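Local atomic coordinates of esterase D (Lactobacillus rhamnosus, PDB entry 3DYV), a protein that probably hydrolyses carboxylic esters, as a serine hydrolase of the alpha/beta-hydrolase fold. Residues P126-K131 with A203-D208; E196-R201 with A224-T229. All blocks are in the same frame, centred on the assembly; numbering follows the deposited sequence.

Contact 1. Residues P126-K131 with A203-D208; sequences PILPGK and AYQLRD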
loop_
_atom_site.group_PDB
_atom_site.type_symbol
_atom_site.label_atom_id
_atom_site.label_comp_id
_atom_site.label_asym_id
_atom_site.label_seq_id
_atom_site.Cartn_x
_atom_site.Cartn_y
_atom_site.Cartn_z
ATOM N N PRO A 126 2.655 7.066 -5.771
ATOM C CA PRO A 126 3.698 8.024 -6.158
ATOM C C PRO A 126 4.500 8.653 -5.006
ATOM O O PRO A 126 5.571 9.212 -5.257
ATOM C CB PRO A 126 2.913 9.109 -6.904
ATOM C CG PRO A 126 1.643 8.456 -7.315
ATOM C CD PRO A 126 1.325 7.509 -6.220
ATOM N N ILE A 127 3.979 8.585 -3.779
ATOM C CA ILE A 127 4.665 9.069 -2.567
ATOM C C ILE A 127 4.643 10.597 -2.480
ATOM O O ILE A 127 4.132 11.163 -1.512
ATOM C CB ILE A 127 6.142 8.572 -2.448
ATOM C CG1 ILE A 127 6.245 7.049 -2.600
ATOM C CG2 ILE A 127 6.732 8.998 -1.118
ATOM C CD1 ILE A 127 5.409 6.249 -1.611
ATOM N N LEU A 128 5.210 11.248 -3.492
ATOM C CA LEU A 128 5.159 12.702 -3.618
ATOM C C LEU A 128 3.688 13.130 -3.675
ATOM O O LEU A 128 2.952 12.671 -4.550
ATOM C CB LEU A 128 5.892 13.151 -4.892
ATOM C CG LEU A 128 7.425 13.016 -4.970
ATOM C CD1 LEU A 128 8.090 13.836 -3.891
ATOM C CD2 LEU A 128 7.915 11.566 -4.894
ATOM N N PRO A 129 3.241 13.979 -2.728
ATOM C CA PRO A 129 1.827 14.372 -2.750
ATOM C C PRO A 129 1.446 15.244 -3.947
ATOM O O PRO A 129 2.251 16.046 -4.420
ATOM C CB PRO A 129 1.645 15.161 -1.441
ATOM C CG PRO A 129 2.866 14.926 -0.640
ATOM C CD PRO A 129 3.962 14.588 -1.596
ATOM N N GLY A 130 0.219 15.080 -4.429
ATOM C CA GLY A 130 -0.276 15.880 -5.545
ATOM C C GLY A 130 -1.788 15.930 -5.563
ATOM O O GLY A 130 -2.443 15.569 -4.583
ATOM N N LYS A 131 -2.339 16.394 -6.680
ATOM C CA LYS A 131 -3.779 16.384 -6.879
ATOM C C LYS A 131 -4.288 14.945 -6.798
ATOM O O LYS A 131 -3.866 14.084 -7.572
ATOM C CB LYS A 131 -4.155 17.019 -8.226
ATOM C CG LYS A 131 -3.463 16.407 -9.441
ATOM N N ALA A 203 4.567 9.284 -10.122
ATOM C CA ALA A 203 5.385 8.065 -10.137
ATOM C C ALA A 203 6.718 8.291 -10.871
ATOM O O ALA A 203 7.741 7.711 -10.498
ATOM C CB ALA A 203 4.610 6.900 -10.765
ATOM N N TYR A 204 6.707 9.150 -11.892
ATOM C CA TYR A 204 7.939 9.519 -12.594
ATOM C C TYR A 204 8.881 10.316 -11.689
ATOM O O TYR A 204 10.098 10.160 -11.778
ATOM C CB TYR A 204 7.636 10.311 -13.871
ATOM C CG TYR A 204 6.859 9.519 -14.899
ATOM C CD1 TYR A 204 7.492 8.576 -15.693
ATOM C CD2 TYR A 204 5.488 9.709 -15.069
ATOM C CE1 TYR A 204 6.789 7.841 -16.634
ATOM C CE2 TYR A 204 4.777 8.981 -16.003
ATOM C CZ TYR A 204 5.434 8.046 -16.786
ATOM O OH TYR A 204 4.735 7.313 -17.719
ATOM N N GLN A 205 8.318 11.161 -10.826
ATOM C CA GLN A 205 9.122 11.912 -9.853
ATOM C C GLN A 205 9.680 10.995 -8.761
ATOM O O GLN A 205 10.817 11.172 -8.322
ATOM C CB GLN A 205 8.324 13.072 -9.235
ATOM C CG GLN A 205 8.262 14.309 -10.132
ATOM C CD GLN A 205 7.871 15.576 -9.385
ATOM O OE1 GLN A 205 7.162 15.533 -8.373
ATOM N NE2 GLN A 205 8.335 16.717 -9.886
ATOM N N LEU A 206 8.882 10.019 -8.332
ATOM C CA LEU A 206 9.352 8.994 -7.401
ATOM C C LEU A 206 10.559 8.256 -7.982
ATOM O O LEU A 206 11.601 8.153 -7.335
ATOM C CB LEU A 206 8.232 8.001 -7.084
ATOM C CG LEU A 206 8.596 6.772 -6.244
ATOM C CD1 LEU A 206 9.199 7.176 -4.900
ATOM C CD2 LEU A 206 7.376 5.883 -6.052
ATOM N N ARG A 207 10.405 7.759 -9.207
ATOM C CA ARG A 207 11.485 7.083 -9.936
ATOM C C ARG A 207 12.763 7.927 -9.960
ATOM O O ARG A 207 13.846 7.439 -9.624
ATOM C CB ARG A 207 11.025 6.787 -11.368
ATOM C CG ARG A 207 12.072 6.118 -12.271
ATOM C CD ARG A 207 11.722 6.272 -13.751
ATOM N NE ARG A 207 11.727 7.679 -14.150
ATOM C CZ ARG A 207 11.281 8.151 -15.312
ATOM N NH1 ARG A 207 10.778 7.341 -16.235
ATOM N NH2 ARG A 207 11.336 9.457 -15.549
ATOM N N ASP A 208 12.623 9.190 -10.354
ATOM C CA ASP A 208 13.764 10.103 -10.487
ATOM C C ASP A 208 14.401 10.504 -9.157
ATOM O O ASP A 208 15.580 10.857 -9.126
ATOM C CB ASP A 208 13.349 11.367 -11.250
ATOM C CG ASP A 208 12.984 11.085 -12.697
ATOM O OD1 ASP A 208 13.340 10.009 -13.207
ATOM O OD2 ASP A 208 12.344 11.948 -13.328
#
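Leu206, on the helix of 203-208, meets three consecutive residues of the loop 126-131, and the contact is van der Waals packing throughout, with no hydrogen bond across it. Among the apolar pairs, Ile127 CG1 sits against both methyls of Leu206, 3.7 Å from CD1 and 3.8 Å from CD2, the two side chains crossing at a slant. CG of Leu206 stands anti to its own backbone N (chi1 173°), which carries the fork of methyls over to Ile127. Leu128 uses one branch: its CD2 rests on the helix backbone 3.9 Å from Leu206 CA, while its CG comes 4.2 Å from the amide oxygen OE1 of Gln205 at the exposed margin. Backbone atoms supply the rest. Pro126 O lies 3.4 Å from Leu206 CB, and the same carbonyl accepts from Leu128 N at 2.7 Å, closing a classic gamma turn centred on Ile127. The proline ring packs by CB against Ala203 N, 3.6 Å away. The loop, which follows strand 119-123, is thus held between two helices: Ile127 and Leu128 also touch helix 155-178, whereas Leu206 reaches Ile189 and Ala203 reaches Gln191 on strand 187-192.

Contact 2. Residues E196-R201 with A224-T229; sequences ELVDGR and AKHVIT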
loop_
_atom_site.group_PDB
_atom_site.type_symbol
_atom_site.label_atom_id
_atom_site.label_comp_id
_atom_site.label_asym_id
_atom_site.label_seq_id
_atom_site.Cartn_x
_atom_site.Cartn_y
_atom_site.Cartn_z
ATOM N N GLU A 196 -7.775 7.116 -11.258
ATOM C CA GLU A 196 -8.818 8.077 -10.933
ATOM C C GLU A 196 -8.668 8.675 -9.530
ATOM O O GLU A 196 -9.359 9.636 -9.186
ATOM C CB GLU A 196 -10.195 7.399 -11.086
ATOM C CG GLU A 196 -10.582 6.356 -9.993
ATOM C CD GLU A 196 -9.896 4.983 -10.124
ATOM O OE1 GLU A 196 -8.895 4.859 -10.841
ATOM O OE2 GLU A 196 -10.366 4.015 -9.488
ATOM N N LEU A 197 -7.767 8.108 -8.727
ATOM C CA LEU A 197 -7.632 8.489 -7.321
ATOM C C LEU A 197 -6.374 9.298 -7.017
ATOM O O LEU A 197 -6.426 10.226 -6.212
ATOM C CB LEU A 197 -7.696 7.240 -6.434
ATOM C CG LEU A 197 -9.115 6.686 -6.263
ATOM C CD1 LEU A 197 -9.099 5.262 -5.736
ATOM C CD2 LEU A 197 -9.936 7.598 -5.346
ATOM N N VAL A 198 -5.253 8.947 -7.643
ATOM C CA VAL A 198 -4.004 9.692 -7.465
ATOM C C VAL A 198 -3.421 10.135 -8.806
ATOM O O VAL A 198 -3.732 9.565 -9.851
ATOM C CB VAL A 198 -2.951 8.864 -6.687
ATOM C CG1 VAL A 198 -3.471 8.521 -5.295
ATOM C CG2 VAL A 198 -2.580 7.603 -7.454
ATOM N N ASP A 199 -2.575 11.161 -8.761
ATOM C CA ASP A 199 -1.915 11.690 -9.954
ATOM C C ASP A 199 -0.755 10.780 -10.356
ATOM O O ASP A 199 0.344 10.883 -9.807
ATOM C CB ASP A 199 -1.418 13.110 -9.672
ATOM C CG ASP A 199 -0.775 13.773 -10.874
ATOM O OD1 ASP A 199 -0.665 13.142 -11.949
ATOM O OD2 ASP A 199 -0.376 14.949 -10.730
ATOM N N GLY A 200 -1.007 9.906 -11.331
ATOM C CA GLY A 200 -0.009 8.936 -11.796
ATOM C C GLY A 200 1.316 9.527 -12.257
ATOM O O GLY A 200 2.351 8.859 -12.194
ATOM N N ARG A 201 1.290 10.775 -12.726
ATOM C CA ARG A 201 2.507 11.471 -13.163
ATOM C C ARG A 201 3.593 11.529 -12.085
ATOM O O ARG A 201 4.786 11.542 -12.395
ATOM C CB ARG A 201 2.183 12.903 -13.593
ATOM C CG ARG A 201 1.392 13.009 -14.873
ATOM C CD ARG A 201 1.009 14.455 -15.156
ATOM N NE ARG A 201 0.002 14.958 -14.223
ATOM C CZ ARG A 201 -0.461 16.207 -14.222
ATOM N NH1 ARG A 201 -0.024 17.093 -15.115
ATOM N NH2 ARG A 201 -1.376 16.573 -13.329
ATOM N N ALA A 224 -5.405 0.548 -16.894
ATOM C CA ALA A 224 -5.888 0.112 -15.585
ATOM C C ALA A 224 -6.268 1.271 -14.671
ATOM O O ALA A 224 -5.616 2.321 -14.661
ATOM C CB ALA A 224 -4.839 -0.758 -14.907
ATOM N N LYS A 225 -7.322 1.053 -13.890
ATOM C CA LYS A 225 -7.714 1.966 -12.828
ATOM C C LYS A 225 -6.806 1.752 -11.606
ATOM O O LYS A 225 -5.899 0.921 -11.640
ATOM C CB LYS A 225 -9.200 1.781 -12.490
ATOM C CG LYS A 225 -10.141 2.155 -13.645
ATOM C CD LYS A 225 -11.576 2.367 -13.161
ATOM C CE LYS A 225 -12.518 2.677 -14.318
ATOM N NZ LYS A 225 -13.960 2.472 -13.964
ATOM N N HIS A 226 -7.051 2.514 -10.542
ATOM C CA HIS A 226 -6.122 2.631 -9.405
ATOM C C HIS A 226 -5.668 1.313 -8.769
ATOM O O HIS A 226 -4.473 1.109 -8.559
ATOM C CB HIS A 226 -6.748 3.516 -8.324
ATOM C CG HIS A 226 -5.876 3.726 -7.124
ATOM N ND1 HIS A 226 -4.682 4.411 -7.182
ATOM C CD2 HIS A 226 -6.038 3.357 -5.832
ATOM C CE1 HIS A 226 -4.141 4.449 -5.976
ATOM N NE2 HIS A 226 -4.946 3.820 -5.138
ATOM N N VAL A 227 -6.606 0.428 -8.451
ATOM C CA VAL A 227 -6.276 -0.737 -7.619
ATOM C C VAL A 227 -5.763 -1.882 -8.488
ATOM O O VAL A 227 -6.450 -2.883 -8.709
ATOM C CB VAL A 227 -7.464 -1.180 -6.734
ATOM C CG1 VAL A 227 -6.995 -2.181 -5.680
ATOM C CG2 VAL A 227 -8.103 0.029 -6.062
ATOM N N ILE A 228 -4.530 -1.719 -8.961
ATOM C CA ILE A 228 -3.928 -2.652 -9.914
ATOM C C ILE A 228 -3.683 -4.059 -9.350
ATOM O O ILE A 228 -3.443 -4.991 -10.112
ATOM C CB ILE A 228 -2.614 -2.090 -10.535
ATOM C CG1 ILE A 228 -1.605 -1.662 -9.454
ATOM C CG2 ILE A 228 -2.938 -0.919 -11.453
ATOM C CD1 ILE A 228 -0.231 -1.277 -10.012
ATOM N N THR A 229 -3.755 -4.214 -8.030
ATOM C CA THR A 229 -3.644 -5.536 -7.412
ATOM C C THR A 229 -4.915 -6.381 -7.568
ATOM O O THR A 229 -4.880 -7.591 -7.362
ATOM C CB THR A 229 -3.324 -5.432 -5.911
ATOM O OG1 THR A 229 -4.279 -4.576 -5.279
ATOM C CG2 THR A 229 -1.916 -4.887 -5.693
#
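His226 is held through its backbone N-H by Glu196 and packed at its imidazole by Leu197 and Val198. Glu196 OE1 accepts the His226 N-H at 3.0 Å, on the syn side of the carboxylate and 15° out of its plane; the N-H...O angle of 148° makes the bond moderately bent. The Glu196 chain bends at chi2 (-77°) to bring its acid across, with OE1 also 3.5 Å from Lys225 CB; the carboxylate and imidazole planes are nearly perpendicular. The lysine chain itself runs on away from the acid. Leu197 CB lies over one face of the ring, a CH-pi contact 4.2 Å from the His226 centroid, and Leu197 CD1 approaches CD2 of the same ring at 3.6 Å. In the alpha/beta-hydrolase fold these two loops follow successive strands, 187-192 and 216-221, and present the predicted acid and histidine of the charge relay. His226 ND1 is hydrogen-bonded to Asp195 OD2, the other oxygen OD1 of Asp195 is bonded by Leu197 N and Val198 N, and His226 NE2 is hydrogen-bonded to Ser101 OG. Val198 CG2 comes obliquely to within 3.8 Å of His226 CE1.

The segments of contacts 1 and 2 alternate along the chain, and 196-201 leads directly into the helix that carries 203-208. The centres of the two contacts are about 12 Å apart, yet they touch: Pro126 CG lies 3.7 Å from Asp199 O, Pro126 CD 4.1 Å from Val198 CG2, and Lys131 O 3.4 Å from Asp199 CB. Val198 therefore packs on Pro126 as well as on the imidazole of His226, joining the loop 126-131 to the predicted active site. Contact 2 contains His226 itself, whereas contact 1 lies near the site without touching its residues, the Pro126 side chain being about 6 Å from those of both His226 and Asp195.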